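Long-range contact in histidinol-phosphatase (Listeria monocytogenes serotype 4b str. H7858, PDB 6NLR), which probably hydrolyses histidinol phosphate to histidinol and phosphate in histidine biosynthesis, as a PHP-family phosphatase with a trinuclear metal site: residues A[94-108]-A[162-176]. Residues are numbered along the deposited sequence; the frame is centred on the assembly and turned at random.
Sequences VDYLIGYEDFTRDFL and GVKQSIEADLGLFKP
Y96 lays one face of its ring on the helix at S166, whose CA sits 3.7 Å from the ring centroid and almost on the ring normal, a CH-pi contact. With CG anti to the backbone N (chi1 -176°), the ring is centred there and brings CE1 within 3.6 Å of A169 CB. Its hydroxyl lies 2.4 Å from E101 OE2, in the ring plane, a spacing too short to be trusted; the same oxygen lies 3.4 Å from A169 CB. L171 sets its two methyls against helix 101-111, CD1 against T104 CG2 and CD2 against E101 CB, while L108 CD1 packs on L171 CB at 3.8 Å.

Toward solvent the apolar packing gives way to polar links, some through water. R105 bends at chi3 (-50°) and brings NE and NH2 side-on to D170 O, with NH2 at 2.9 Å; NH1 turns back to D102 in a salt bridge, so bonds at three nitrogens fix the guanidinium plane. D170 OD1 accepts from G172 N in an Asx turn, and one water bridges E101 OE1 to D170 N.

The contact joins strand 87-95, which carries metal ligand E93, and helix 101-111 to the C-terminal end of helix 152-168 and its following loop, within the PHP domain. D95 hydrogen-bonds the manganese ligand H123. Helix 201-217 packs against I167, and strand 117-127, hydrogen-bonded to V94 and Y96, touches S166 through L120.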
loop_
_atom_site.group_PDB
_atom_site.type_symbol
_atom_site.label_atom_id
_atom_site.label_comp_id
_atom_site.label_asym_id
_atom_site.label_seq_id
_atom_site.Cartn_x
_atom_site.Cartn_y
_atom_site.Cartn_z
ATOM N N VAL A 94 0.026 -1.989 6.872
ATOM C CA VAL A 94 -1.029 -1.733 7.876
ATOM C C VAL A 94 -2.163 -0.992 7.177
ATOM O O VAL A 94 -1.918 0.072 6.610
ATOM C CB VAL A 94 -0.458 -0.959 9.070
ATOM C CG1 VAL A 94 -1.518 -0.733 10.128
ATOM C CG2 VAL A 94 0.751 -1.683 9.661
ATOM N N ASP A 95 -3.372 -1.542 7.231
ATOM C CA ASP A 95 -4.585 -0.824 6.778
ATOM C C ASP A 95 -4.815 0.357 7.720
ATOM O O ASP A 95 -4.834 0.148 8.962
ATOM C CB ASP A 95 -5.805 -1.741 6.739
ATOM C CG ASP A 95 -5.875 -2.506 5.441
ATOM O OD1 ASP A 95 -6.430 -1.946 4.454
ATOM O OD2 ASP A 95 -5.309 -3.602 5.413
ATOM N N TYR A 96 -4.994 1.544 7.152
ATOM C CA TYR A 96 -5.670 2.657 7.845
ATOM C C TYR A 96 -7.174 2.369 7.733
ATOM O O TYR A 96 -7.736 2.375 6.611
ATOM C CB TYR A 96 -5.259 4.033 7.324
ATOM C CG TYR A 96 -5.902 5.114 8.142
ATOM C CD1 TYR A 96 -5.514 5.324 9.463
ATOM C CD2 TYR A 96 -6.975 5.842 7.659
ATOM C CE1 TYR A 96 -6.150 6.263 10.259
ATOM C CE2 TYR A 96 -7.600 6.803 8.438
ATOM C CZ TYR A 96 -7.186 7.004 9.740
ATOM O OH TYR A 96 -7.804 7.933 10.500
ATOM N N LEU A 97 -7.788 2.041 8.871
ATOM C CA LEU A 97 -9.240 1.728 8.974
ATOM C C LEU A 97 -9.939 2.926 9.634
ATOM O O LEU A 97 -9.784 3.133 10.863
ATOM C CB LEU A 97 -9.408 0.433 9.777
ATOM C CG LEU A 97 -8.759 -0.817 9.173
ATOM C CD1 LEU A 97 -8.933 -2.017 10.099
ATOM C CD2 LEU A 97 -9.306 -1.144 7.779
ATOM N N ILE A 98 -10.645 3.704 8.820
ATOM C CA ILE A 98 -11.351 4.946 9.256
ATOM C C ILE A 98 -12.350 4.566 10.358
ATOM O O ILE A 98 -13.166 3.647 10.134
ATOM C CB ILE A 98 -12.024 5.621 8.048
ATOM C CG1 ILE A 98 -10.979 6.113 7.041
ATOM C CG2 ILE A 98 -12.954 6.755 8.497
ATOM C CD1 ILE A 98 -11.501 6.259 5.642
ATOM N N GLY A 99 -12.213 5.186 11.530
ATOM C CA GLY A 99 -13.061 4.938 12.706
ATOM C C GLY A 99 -12.546 3.792 13.563
ATOM O O GLY A 99 -13.186 3.529 14.577
ATOM N N TYR A 100 -11.442 3.117 13.198
ATOM C CA TYR A 100 -10.883 1.993 14.000
ATOM C C TYR A 100 -9.423 2.267 14.415
ATOM O O TYR A 100 -8.630 1.301 14.540
ATOM C CB TYR A 100 -11.034 0.687 13.216
ATOM C CG TYR A 100 -12.471 0.281 13.030
ATOM C CD1 TYR A 100 -13.231 0.843 12.024
ATOM C CD2 TYR A 100 -13.084 -0.615 13.887
ATOM C CE1 TYR A 100 -14.557 0.501 11.843
ATOM C CE2 TYR A 100 -14.413 -0.980 13.714
ATOM C CZ TYR A 100 -15.149 -0.406 12.696
ATOM O OH TYR A 100 -16.459 -0.723 12.519
ATOM N N GLU A 101 -9.068 3.534 14.649
ATOM C CA GLU A 101 -7.697 3.935 15.076
ATOM C C GLU A 101 -7.315 3.191 16.359
ATOM O O GLU A 101 -6.145 2.806 16.481
ATOM C CB GLU A 101 -7.595 5.455 15.242
ATOM C CG GLU A 101 -7.651 6.174 13.909
ATOM C CD GLU A 101 -7.368 7.659 13.938
ATOM O OE1 GLU A 101 -7.231 8.242 15.064
ATOM O OE2 GLU A 101 -7.286 8.243 12.827
ATOM N N ASP A 102 -8.251 2.992 17.289
ATOM C CA ASP A 102 -7.954 2.297 18.569
ATOM C C ASP A 102 -7.450 0.886 18.256
ATOM O O ASP A 102 -6.436 0.481 18.851
ATOM C CB ASP A 102 -9.149 2.257 19.531
ATOM C CG ASP A 102 -9.542 3.618 20.087
ATOM O OD1 ASP A 102 -8.804 4.586 19.825
ATOM O OD2 ASP A 102 -10.603 3.709 20.761
ATOM N N PHE A 103 -8.134 0.148 17.384
ATOM C CA PHE A 103 -7.710 -1.223 16.996
ATOM C C PHE A 103 -6.288 -1.140 16.428
ATOM O O PHE A 103 -5.423 -1.906 16.827
ATOM C CB PHE A 103 -8.652 -1.877 15.977
ATOM C CG PHE A 103 -8.026 -3.061 15.290
ATOM C CD1 PHE A 103 -7.984 -4.301 15.911
ATOM C CD2 PHE A 103 -7.380 -2.910 14.067
ATOM C CE1 PHE A 103 -7.361 -5.377 15.299
ATOM C CE2 PHE A 103 -6.752 -3.987 13.455
ATOM C CZ PHE A 103 -6.741 -5.212 14.074
ATOM N N THR A 104 -6.045 -0.225 15.497
ATOM C CA THR A 104 -4.763 -0.180 14.766
ATOM C C THR A 104 -3.636 0.170 15.748
ATOM O O THR A 104 -2.585 -0.469 15.687
ATOM C CB THR A 104 -4.868 0.776 13.575
ATOM O OG1 THR A 104 -5.993 0.356 12.798
ATOM C CG2 THR A 104 -3.602 0.802 12.751
ATOM N N ARG A 105 -3.873 1.140 16.624
ATOM C CA ARG A 105 -2.917 1.605 17.661
ATOM C C ARG A 105 -2.583 0.418 18.578
ATOM O O ARG A 105 -1.386 0.213 18.857
ATOM C CB ARG A 105 -3.491 2.822 18.409
ATOM C CG ARG A 105 -2.568 3.424 19.463
ATOM C CD ARG A 105 -3.209 4.542 20.275
ATOM N NE ARG A 105 -3.823 5.517 19.399
ATOM C CZ ARG A 105 -5.135 5.721 19.257
ATOM N NH1 ARG A 105 -6.022 5.044 19.975
ATOM N NH2 ARG A 105 -5.558 6.624 18.392
ATOM N N ASP A 106 -3.591 -0.335 19.039
ATOM C CA ASP A 106 -3.378 -1.498 19.944
ATOM C C ASP A 106 -2.556 -2.559 19.211
ATOM O O ASP A 106 -1.652 -3.123 19.818
ATOM C CB ASP A 106 -4.699 -2.072 20.447
ATOM C CG ASP A 106 -5.428 -1.164 21.428
ATOM O OD1 ASP A 106 -4.841 -0.134 21.845
ATOM O OD2 ASP A 106 -6.590 -1.493 21.766
ATOM N N PHE A 107 -2.837 -2.798 17.931
ATOM C CA PHE A 107 -2.117 -3.811 17.125
ATOM C C PHE A 107 -0.643 -3.384 17.011
ATOM O O PHE A 107 0.268 -4.202 17.255
ATOM C CB PHE A 107 -2.772 -4.002 15.753
ATOM C CG PHE A 107 -1.951 -4.870 14.835
ATOM C CD1 PHE A 107 -2.080 -6.246 14.857
ATOM C CD2 PHE A 107 -1.002 -4.313 13.997
ATOM C CE1 PHE A 107 -1.290 -7.046 14.046
ATOM C CE2 PHE A 107 -0.229 -5.111 13.165
ATOM C CZ PHE A 107 -0.366 -6.474 13.209
ATOM N N LEU A 108 -0.407 -2.124 16.644
ATOM C CA LEU A 108 0.970 -1.608 16.441
ATOM C C LEU A 108 1.727 -1.590 17.775
ATOM O O LEU A 108 2.912 -1.953 17.764
ATOM C CB LEU A 108 0.878 -0.221 15.811
ATOM C CG LEU A 108 0.434 -0.202 14.354
ATOM C CD1 LEU A 108 0.162 1.230 13.897
ATOM C CD2 LEU A 108 1.498 -0.829 13.486
ATOM N N GLY A 162 -9.259 10.346 3.021
ATOM C CA GLY A 162 -8.820 9.167 3.794
ATOM C C GLY A 162 -7.304 9.133 3.951
ATOM O O GLY A 162 -6.811 8.815 5.058
ATOM N N VAL A 163 -6.577 9.406 2.875
ATOM C CA VAL A 163 -5.082 9.428 2.877
ATOM C C VAL A 163 -4.621 10.496 3.871
ATOM O O VAL A 163 -3.764 10.206 4.699
ATOM C CB VAL A 163 -4.518 9.674 1.465
ATOM C CG1 VAL A 163 -3.012 9.898 1.501
ATOM C CG2 VAL A 163 -4.889 8.527 0.521
ATOM N N LYS A 164 -5.212 11.688 3.802
ATOM C CA LYS A 164 -4.900 12.820 4.699
ATOM C C LYS A 164 -5.127 12.386 6.155
ATOM O O LYS A 164 -4.252 12.641 6.999
ATOM C CB LYS A 164 -5.737 14.034 4.297
ATOM C CG LYS A 164 -5.525 15.280 5.147
ATOM C CD LYS A 164 -6.265 16.472 4.584
ATOM C CE LYS A 164 -6.036 17.749 5.368
ATOM N NZ LYS A 164 -6.834 17.762 6.614
ATOM N N GLN A 165 -6.266 11.762 6.452
ATOM C CA GLN A 165 -6.570 11.225 7.801
ATOM C C GLN A 165 -5.495 10.221 8.234
ATOM O O GLN A 165 -5.070 10.271 9.413
ATOM C CB GLN A 165 -7.952 10.578 7.822
ATOM C CG GLN A 165 -9.093 11.580 7.854
ATOM C CD GLN A 165 -10.408 10.841 7.855
ATOM O OE1 GLN A 165 -10.652 9.962 7.038
ATOM N NE2 GLN A 165 -11.240 11.158 8.815
ATOM N N SER A 166 -5.058 9.329 7.337
ATOM C CA SER A 166 -3.991 8.335 7.654
ATOM C C SER A 166 -2.700 9.063 8.070
ATOM O O SER A 166 -2.029 8.628 9.026
ATOM C CB SER A 166 -3.764 7.360 6.520
ATOM O OG SER A 166 -2.961 7.915 5.480
ATOM N N ILE A 167 -2.364 10.165 7.414
ATOM C CA ILE A 167 -1.125 10.938 7.726
ATOM C C ILE A 167 -1.261 11.621 9.088
ATOM O O ILE A 167 -0.286 11.594 9.861
ATOM C CB ILE A 167 -0.810 11.929 6.598
ATOM C CG1 ILE A 167 -0.483 11.176 5.300
ATOM C CG2 ILE A 167 0.305 12.872 7.001
ATOM C CD1 ILE A 167 -0.656 12.020 4.054
ATOM N N GLU A 168 -2.434 12.180 9.373
ATOM C CA GLU A 168 -2.707 12.939 10.617
ATOM C C GLU A 168 -2.806 11.976 11.804
ATOM O O GLU A 168 -2.584 12.421 12.897
ATOM C CB GLU A 168 -4.022 13.718 10.517
ATOM C CG GLU A 168 -3.991 14.863 9.518
ATOM C CD GLU A 168 -5.358 15.429 9.111
ATOM O OE1 GLU A 168 -6.413 14.714 9.240
ATOM O OE2 GLU A 168 -5.381 16.593 8.650
ATOM N N ALA A 169 -3.163 10.715 11.587
ATOM C CA ALA A 169 -3.564 9.777 12.664
ATOM C C ALA A 169 -2.431 9.592 13.700
ATOM O O ALA A 169 -1.264 9.431 13.318
ATOM C CB ALA A 169 -3.971 8.460 12.077
ATOM N N ASP A 170 -2.794 9.591 14.975
ATOM C CA ASP A 170 -1.941 9.154 16.110
ATOM C C ASP A 170 -2.127 7.641 16.261
ATOM O O ASP A 170 -3.117 7.233 16.875
ATOM C CB ASP A 170 -2.316 9.929 17.385
ATOM C CG ASP A 170 -1.884 9.262 18.687
ATOM O OD1 ASP A 170 -0.908 8.463 18.645
ATOM O OD2 ASP A 170 -2.540 9.519 19.744
ATOM N N LEU A 171 -1.214 6.830 15.729
ATOM C CA LEU A 171 -1.277 5.350 15.848
ATOM C C LEU A 171 -0.105 4.867 16.712
ATOM O O LEU A 171 0.299 3.683 16.630
ATOM C CB LEU A 171 -1.270 4.745 14.446
ATOM C CG LEU A 171 -2.460 5.176 13.567
ATOM C CD1 LEU A 171 -2.371 4.588 12.179
ATOM C CD2 LEU A 171 -3.796 4.805 14.208
ATOM N N GLY A 172 0.416 5.763 17.539
ATOM C CA GLY A 172 1.473 5.467 18.524
ATOM C C GLY A 172 2.866 5.447 17.886
ATOM O O GLY A 172 3.001 5.794 16.700
ATOM N N LEU A 173 3.853 4.996 18.647
ATOM C CA LEU A 173 5.290 5.067 18.305
ATOM C C LEU A 173 5.584 4.211 17.075
ATOM O O LEU A 173 6.504 4.575 16.328
ATOM C CB LEU A 173 6.076 4.564 19.519
ATOM C CG LEU A 173 7.587 4.469 19.348
ATOM C CD1 LEU A 173 8.192 5.799 18.881
ATOM C CD2 LEU A 173 8.204 4.026 20.657
ATOM N N PHE A 174 4.861 3.105 16.877
ATOM C CA PHE A 174 5.169 2.093 15.833
ATOM C C PHE A 174 4.353 2.337 14.553
ATOM O O PHE A 174 4.416 1.503 13.661
ATOM C CB PHE A 174 4.985 0.689 16.408
ATOM C CG PHE A 174 5.886 0.428 17.587
ATOM C CD1 PHE A 174 7.237 0.151 17.404
ATOM C CD2 PHE A 174 5.394 0.479 18.889
ATOM C CE1 PHE A 174 8.061 -0.083 18.498
ATOM C CE2 PHE A 174 6.220 0.238 19.977
ATOM C CZ PHE A 174 7.555 -0.030 19.779
ATOM N N LYS A 175 3.635 3.464 14.444
ATOM C CA LYS A 175 2.979 3.868 13.175
ATOM C C LYS A 175 4.030 3.862 12.067
ATOM O O LYS A 175 5.110 4.423 12.210
ATOM C CB LYS A 175 2.349 5.255 13.281
ATOM C CG LYS A 175 1.575 5.689 12.053
ATOM C CD LYS A 175 1.155 7.109 12.143
ATOM C CE LYS A 175 0.437 7.571 10.887
ATOM N NZ LYS A 175 0.084 9.010 10.981
ATOM N N PRO A 176 3.760 3.206 10.930
ATOM C CA PRO A 176 4.622 3.339 9.763
ATOM C C PRO A 176 4.788 4.810 9.372
ATOM O O PRO A 176 3.871 5.593 9.585
ATOM C CB PRO A 176 3.853 2.611 8.660
ATOM C CG PRO A 176 3.040 1.595 9.425
ATOM C CD PRO A 176 2.634 2.291 10.713
HETATM O O HOH W 1 -5.519 10.188 15.550
HETATM O O HOH W 2 -6.486 11.165 11.499
#